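Local coordinates for protein soluble lytic murein transglycosylase (Escherichia coli, PDB 1QSA) that cleaves the glycosidic bonds between N-acetylmuramic acid and N-acetylglucosamine in peptidoglycan, with a 1,6-anhydro bond formed in the N-acetylmuramic acid residue, at residues Q283-I288 with R310-A315; E317-R322 with H343-Q348. One frame throughout, in Å; residues are numbered along the deposited sequence. Where two conformers were deposited one is given.

Contact 1: residues Q283-I288 with R310-A315; sequences QSTSLI and RLPMEA. With SO4 (sulfate ion), chain D.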
loop_
_atom_site.group_PDB
_atom_site.type_symbol
_atom_site.label_atom_id
_atom_site.label_comp_id
_atom_site.label_asym_id
_atom_site.label_seq_id
_atom_site.Cartn_x
_atom_site.Cartn_y
_atom_site.Cartn_z
ATOM N N GLN A 283 -23.343 -14.165 4.929
ATOM C CA GLN A 283 -23.274 -13.904 3.498
ATOM C C GLN A 283 -21.888 -13.327 3.189
ATOM O O GLN A 283 -21.563 -13.042 2.031
ATOM C CB GLN A 283 -24.344 -12.877 3.082
ATOM C CG GLN A 283 -25.786 -13.274 3.385
ATOM C CD GLN A 283 -26.170 -14.579 2.733
ATOM O OE1 GLN A 283 -25.845 -14.825 1.567
ATOM N NE2 GLN A 283 -26.856 -15.437 3.486
ATOM N N SER A 284 -21.077 -13.150 4.232
ATOM C CA SER A 284 -19.741 -12.585 4.091
ATOM C C SER A 284 -18.697 -13.556 3.553
ATOM O O SER A 284 -18.295 -14.496 4.249
ATOM C CB SER A 284 -19.266 -12.017 5.436
ATOM O OG SER A 284 -17.938 -11.539 5.350
ATOM N N THR A 285 -18.235 -13.302 2.333
ATOM C CA THR A 285 -17.206 -14.126 1.718
ATOM C C THR A 285 -15.902 -14.114 2.524
ATOM O O THR A 285 -15.311 -15.167 2.778
ATOM C CB THR A 285 -16.908 -13.658 0.289
ATOM O OG1 THR A 285 -18.044 -13.935 -0.534
ATOM C CG2 THR A 285 -15.688 -14.376 -0.282
ATOM N N SER A 286 -15.462 -12.931 2.945
ATOM C CA SER A 286 -14.211 -12.836 3.695
ATOM C C SER A 286 -14.269 -13.585 5.030
ATOM O O SER A 286 -13.285 -14.194 5.421
ATOM C CB SER A 286 -13.792 -11.368 3.887
ATOM O OG SER A 286 -14.786 -10.657 4.595
ATOM N N LEU A 287 -15.428 -13.575 5.693
ATOM C CA LEU A 287 -15.585 -14.289 6.964
ATOM C C LEU A 287 -15.498 -15.807 6.750
ATOM O O LEU A 287 -14.826 -16.512 7.506
ATOM C CB LEU A 287 -16.909 -13.923 7.625
ATOM C CG LEU A 287 -17.241 -14.610 8.960
ATOM C CD1 LEU A 287 -16.140 -14.379 10.014
ATOM C CD2 LEU A 287 -18.595 -14.097 9.449
ATOM N N ILE A 288 -16.173 -16.301 5.712
ATOM C CA ILE A 288 -16.144 -17.730 5.389
ATOM C C ILE A 288 -14.711 -18.130 5.034
ATOM O O ILE A 288 -14.244 -19.180 5.461
ATOM C CB ILE A 288 -17.110 -18.067 4.220
ATOM C CG1 ILE A 288 -18.549 -17.740 4.635
ATOM C CG2 ILE A 288 -16.980 -19.548 3.840
ATOM C CD1 ILE A 288 -19.543 -17.621 3.472
ATOM N N ARG A 310 -18.965 -23.891 1.601
ATOM C CA ARG A 310 -19.820 -22.757 1.973
ATOM C C ARG A 310 -19.455 -21.470 1.224
ATOM O O ARG A 310 -20.199 -20.489 1.265
ATOM C CB ARG A 310 -19.768 -22.483 3.484
ATOM C CG ARG A 310 -20.190 -23.650 4.363
ATOM C CD ARG A 310 -21.640 -24.000 4.154
ATOM N NE ARG A 310 -22.538 -22.925 4.577
ATOM C CZ ARG A 310 -23.864 -23.013 4.536
ATOM N NH1 ARG A 310 -24.443 -24.122 4.089
ATOM N NH2 ARG A 310 -24.616 -21.995 4.936
ATOM N N LEU A 311 -18.297 -21.463 0.572
ATOM C CA LEU A 311 -17.875 -20.290 -0.194
ATOM C C LEU A 311 -18.802 -20.071 -1.379
ATOM O O LEU A 311 -19.295 -21.035 -1.974
ATOM C CB LEU A 311 -16.468 -20.495 -0.748
ATOM C CG LEU A 311 -15.318 -20.433 0.256
ATOM C CD1 LEU A 311 -14.058 -20.966 -0.385
ATOM C CD2 LEU A 311 -15.148 -18.994 0.723
ATOM N N PRO A 312 -19.122 -18.802 -1.686
ATOM C CA PRO A 312 -19.997 -18.605 -2.842
ATOM C C PRO A 312 -19.212 -18.996 -4.095
ATOM O O PRO A 312 -17.979 -19.020 -4.091
ATOM C CB PRO A 312 -20.315 -17.106 -2.797
ATOM C CG PRO A 312 -19.201 -16.511 -2.029
ATOM C CD PRO A 312 -18.894 -17.537 -0.964
ATOM N N MET A 313 -19.940 -19.363 -5.141
ATOM C CA MET A 313 -19.353 -19.795 -6.405
ATOM C C MET A 313 -18.216 -18.881 -6.878
ATOM O O MET A 313 -17.155 -19.352 -7.287
ATOM C CB MET A 313 -20.473 -19.855 -7.458
ATOM C CG MET A 313 -20.040 -20.294 -8.827
ATOM S SD MET A 313 -21.390 -19.966 -10.011
ATOM C CE MET A 313 -21.144 -18.208 -10.277
ATOM N N GLU A 314 -18.430 -17.575 -6.780
ATOM C CA GLU A 314 -17.434 -16.601 -7.209
ATOM C C GLU A 314 -16.085 -16.741 -6.489
ATOM O O GLU A 314 -15.021 -16.696 -7.119
ATOM C CB GLU A 314 -17.992 -15.187 -7.039
ATOM C CG GLU A 314 -19.194 -14.868 -7.957
ATOM C CD GLU A 314 -20.552 -15.381 -7.457
ATOM O OE1 GLU A 314 -20.665 -15.901 -6.321
ATOM O OE2 GLU A 314 -21.536 -15.239 -8.219
ATOM N N ALA A 315 -16.127 -16.938 -5.176
ATOM C CA ALA A 315 -14.900 -17.086 -4.399
ATOM C C ALA A 315 -14.127 -18.355 -4.767
ATOM O O ALA A 315 -12.899 -18.362 -4.748
ATOM C CB ALA A 315 -15.221 -17.069 -2.917
HETATM S S SO4 D . -17.599 -9.574 2.245
HETATM O O1 SO4 D . -16.284 -10.227 2.147
HETATM O O2 SO4 D . -18.596 -10.379 1.497
HETATM O O3 SO4 D . -18.017 -9.442 3.652
HETATM O O4 SO4 D . -17.517 -8.227 1.650
#
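Ile288 lies over one face of the peptide group joining Arg310 to Leu311, its CG2 4.0 Å from Leu311 N and its CD1 beside Arg310 O. The Pro312 ring is met at its edge, where Thr285 OG1 comes 3.2 Å from CG near the mean ring plane. The Ile288 and Leu311 side chains run antiparallel alongside each other, with Ile288 CG2 3.7 Å from Leu311 CD2. A branched isoleucine suits this place because CG2 and CD1 cover two parts of the same turn. Thr285 has a double use too: its hydroxyl faces the proline, while CG2, anti to the backbone N, rests 3.8 Å from Ala315 CB. No hydrogen bond links the two segments, and the contact between them is van der Waals packing.

The polar work is done on the helix end itself. Ser284 is the N-cap of helix 285-298, and its OG accepts from Leu287 N at 3.3 Å while donating to O3 of a sulfate, probably from the crystallisation liquor, at 2.7 Å. Thr285 N and Ser286 N, first-turn amides, add bonds to the same anion, and Ser286 OG, held at chi1 60° between the backbone N and carbonyl carbon, meets sulfate O1 at 2.9 Å. The positive end of the helix dipole would be expected to favour that charge. A helix start capped by Ser284 packs on the loop leaving helix 301-310 and so closes one helical hairpin of the alpha-superhelix.

Contact 2: residues E317-R322 with H343-Q348; sequences EKDEWR and HQLMQQ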
loop_
_atom_site.group_PDB
_atom_site.type_symbol
_atom_site.label_atom_id
_atom_site.label_comp_id
_atom_site.label_asym_id
_atom_site.label_seq_id
_atom_site.Cartn_x
_atom_site.Cartn_y
_atom_site.Cartn_z
ATOM N N GLU A 317 -13.442 -19.487 -7.498
ATOM C CA GLU A 317 -12.640 -19.243 -8.705
ATOM C C GLU A 317 -11.188 -18.909 -8.337
ATOM O O GLU A 317 -10.289 -19.009 -9.172
ATOM C CB GLU A 317 -13.183 -18.030 -9.476
ATOM C CG GLU A 317 -14.669 -18.068 -9.828
ATOM C CD GLU A 317 -14.985 -18.910 -11.053
ATOM O OE1 GLU A 317 -14.050 -19.439 -11.698
ATOM O OE2 GLU A 317 -16.185 -19.025 -11.376
ATOM N N LYS A 318 -10.966 -18.471 -7.101
ATOM C CA LYS A 318 -9.618 -18.075 -6.677
ATOM C C LYS A 318 -8.609 -19.225 -6.673
ATOM O O LYS A 318 -8.952 -20.365 -6.326
ATOM C CB LYS A 318 -9.668 -17.398 -5.305
ATOM C CG LYS A 318 -10.519 -16.128 -5.267
ATOM C CD LYS A 318 -10.593 -15.564 -3.851
ATOM C CE LYS A 318 -11.500 -14.352 -3.778
ATOM N NZ LYS A 318 -11.633 -13.812 -2.379
ATOM N N ASP A 319 -7.370 -18.915 -7.064
ATOM C CA ASP A 319 -6.281 -19.894 -7.118
ATOM C C ASP A 319 -6.226 -20.774 -5.877
ATOM O O ASP A 319 -6.181 -21.998 -5.980
ATOM C CB ASP A 319 -4.918 -19.197 -7.199
ATOM C CG ASP A 319 -4.601 -18.671 -8.579
ATOM O OD1 ASP A 319 -5.440 -18.789 -9.501
ATOM O OD2 ASP A 319 -3.481 -18.142 -8.733
ATOM N N GLU A 320 -6.166 -20.137 -4.712
ATOM C CA GLU A 320 -6.080 -20.873 -3.457
ATOM C C GLU A 320 -7.191 -21.895 -3.242
ATOM O O GLU A 320 -6.917 -23.035 -2.851
ATOM C CB GLU A 320 -5.998 -19.927 -2.245
ATOM C CG GLU A 320 -7.179 -18.957 -2.065
ATOM C CD GLU A 320 -6.913 -17.584 -2.624
ATOM O OE1 GLU A 320 -6.246 -17.478 -3.675
ATOM O OE2 GLU A 320 -7.412 -16.599 -2.038
ATOM N N TRP A 321 -8.432 -21.513 -3.542
ATOM C CA TRP A 321 -9.550 -22.419 -3.313
ATOM C C TRP A 321 -9.623 -23.532 -4.347
ATOM O O TRP A 321 -10.136 -24.616 -4.058
ATOM C CB TRP A 321 -10.856 -21.650 -3.149
ATOM C CG TRP A 321 -10.760 -20.541 -2.113
ATOM C CD1 TRP A 321 -11.343 -19.313 -2.193
ATOM C CD2 TRP A 321 -10.000 -20.544 -0.879
ATOM N NE1 TRP A 321 -10.995 -18.544 -1.102
ATOM C CE2 TRP A 321 -10.175 -19.273 -0.279
ATOM C CE3 TRP A 321 -9.182 -21.489 -0.233
ATOM C CZ2 TRP A 321 -9.563 -18.916 0.939
ATOM C CZ3 TRP A 321 -8.569 -21.131 0.982
ATOM C CH2 TRP A 321 -8.767 -19.853 1.552
ATOM N N ARG A 322 -9.119 -23.269 -5.551
ATOM C CA ARG A 322 -9.065 -24.315 -6.567
ATOM C C ARG A 322 -8.019 -25.350 -6.118
ATOM O O ARG A 322 -8.259 -26.563 -6.184
ATOM C CB ARG A 322 -8.698 -23.735 -7.929
ATOM C CG ARG A 322 -9.818 -22.901 -8.529
ATOM C CD ARG A 322 -9.362 -22.180 -9.776
ATOM N NE ARG A 322 -9.094 -23.100 -10.877
ATOM C CZ ARG A 322 -8.287 -22.827 -11.900
ATOM N NH1 ARG A 322 -7.639 -21.672 -11.959
ATOM N NH2 ARG A 322 -8.107 -23.728 -12.857
ATOM N N HIS A 343 -3.433 -29.176 -13.239
ATOM C CA HIS A 343 -2.869 -28.888 -14.556
ATOM C C HIS A 343 -3.365 -27.542 -15.089
ATOM O O HIS A 343 -2.613 -26.828 -15.752
ATOM C CB HIS A 343 -3.158 -30.028 -15.543
ATOM C CG HIS A 343 -2.215 -31.187 -15.410
ATOM N ND1 HIS A 343 -2.643 -32.497 -15.356
ATOM C CD2 HIS A 343 -0.867 -31.231 -15.323
ATOM C CE1 HIS A 343 -1.598 -33.297 -15.238
ATOM N NE2 HIS A 343 -0.508 -32.552 -15.214
ATOM N N GLN A 344 -4.617 -27.192 -14.794
ATOM C CA GLN A 344 -5.151 -25.896 -15.228
ATOM C C GLN A 344 -4.422 -24.777 -14.483
ATOM O O GLN A 344 -4.096 -23.742 -15.057
ATOM C CB GLN A 344 -6.656 -25.809 -14.988
ATOM C CG GLN A 344 -7.467 -26.533 -16.045
ATOM C CD GLN A 344 -7.098 -26.091 -17.452
ATOM O OE1 GLN A 344 -7.403 -24.970 -17.865
ATOM N NE2 GLN A 344 -6.411 -26.962 -18.185
ATOM N N LEU A 345 -4.155 -25.005 -13.200
ATOM C CA LEU A 345 -3.455 -24.015 -12.385
ATOM C C LEU A 345 -2.035 -23.776 -12.891
ATOM O O LEU A 345 -1.577 -22.635 -12.937
ATOM C CB LEU A 345 -3.423 -24.454 -10.916
ATOM C CG LEU A 345 -4.631 -24.092 -10.056
ATOM C CD1 LEU A 345 -4.452 -24.683 -8.663
ATOM C CD2 LEU A 345 -4.764 -22.571 -9.970
ATOM N N MET A 346 -1.358 -24.844 -13.299
ATOM C CA MET A 346 0.003 -24.761 -13.808
ATOM C C MET A 346 0.145 -23.879 -15.051
ATOM O O MET A 346 1.242 -23.407 -15.352
ATOM C CB MET A 346 0.547 -26.156 -14.113
ATOM C CG MET A 346 0.929 -26.962 -12.884
ATOM S SD MET A 346 1.260 -28.702 -13.297
ATOM C CE MET A 346 2.741 -28.559 -14.268
ATOM N N GLN A 347 -0.952 -23.696 -15.781
ATOM C CA GLN A 347 -0.947 -22.868 -16.991
ATOM C C GLN A 347 -0.878 -21.389 -16.641
ATOM O O GLN A 347 -0.587 -20.548 -17.505
ATOM C CB GLN A 347 -2.188 -23.156 -17.838
ATOM C CG GLN A 347 -2.209 -24.563 -18.425
ATOM C CD GLN A 347 -3.484 -24.888 -19.184
ATOM O OE1 GLN A 347 -3.772 -26.057 -19.451
ATOM N NE2 GLN A 347 -4.250 -23.862 -19.537
ATOM N N GLN A 348 -1.185 -21.074 -15.385
ATOM C CA GLN A 348 -1.203 -19.699 -14.899
ATOM C C GLN A 348 0.103 -19.271 -14.257
ATOM O O GLN A 348 1.031 -20.066 -14.118
ATOM C CB GLN A 348 -2.366 -19.503 -13.931
ATOM C CG GLN A 348 -3.727 -19.855 -14.531
ATOM C CD GLN A 348 -4.827 -19.981 -13.485
ATOM O OE1 GLN A 348 -5.807 -20.691 -13.693
ATOM N NE2 GLN A 348 -4.669 -19.293 -12.354
HETATM O O HOH W 1 -2.532 -17.423 -11.287
#
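Arg322 and Gln348 reach toward each other tip to tip, NH1 donating to OE1 at 2.7 Å with an N-H...O angle of 160°. The bond uses a lone pair of the amide oxygen and runs almost in the guanidinium plane. The bend at chi3 (68°) turns NE of Arg322 out of the line of the otherwise extended chain. One face of the guanidinium is covered by Leu345, whose CD2 is 3.6 Å from NH1, and Gln344 CB lies at the edge beside NH2. Leucine suits this place, since a flat cation packs well on a branched apolar group.

Helices 319-331 and 335-346 form a helical hairpin of the alpha-superhelix, and these groups join the first turn of helix 319-331 to the last part of helix 335-346 and the residues that follow. Asp319, in that first turn, turns CG beside its own backbone N (chi1 -78°). Its OD1 accepts from Gln348 NE2 at 3.0 Å on the syn side, in a markedly bent bond whose donor is tilted out of the carboxylate plane, and a water donating to OD2 also accepts from NE2. Gln348, extended beyond CG, thus uses its amide both ways, donating to the carboxylate and accepting from the guanidinium. An alanine here would probably leave Arg322 NH1 and Asp319 OD1 without these bonds and the guanidinium freer to turn. Asp319 also touches Tyr352 and Pro353 of helix 351-359, while Gln348 O is hydrogen-bonded to Tyr364 OH.

How the contacts relate
From the N terminus, contact 1 opens at the start of helix 285-298 and closes after helix 301-310, bringing together segments whose nearest ends are 22 residues apart. Only Lys316 separates its end from the opening of contact 2, whose loop runs through helix 319-331 and helix 335-346 and closes at residues 343-348. The two loops follow in series, neither nesting nor crossing, and their centres are about 17 Å apart. They nevertheless touch: Trp321 CD1 packs 3.1 Å from Ala315 O and beside Leu311. Lys318 and Trp321 both bond to Glu289 of helix 285-298, so the second hairpin is also tied directly to the first, consecutive pieces of the alpha-superhelix.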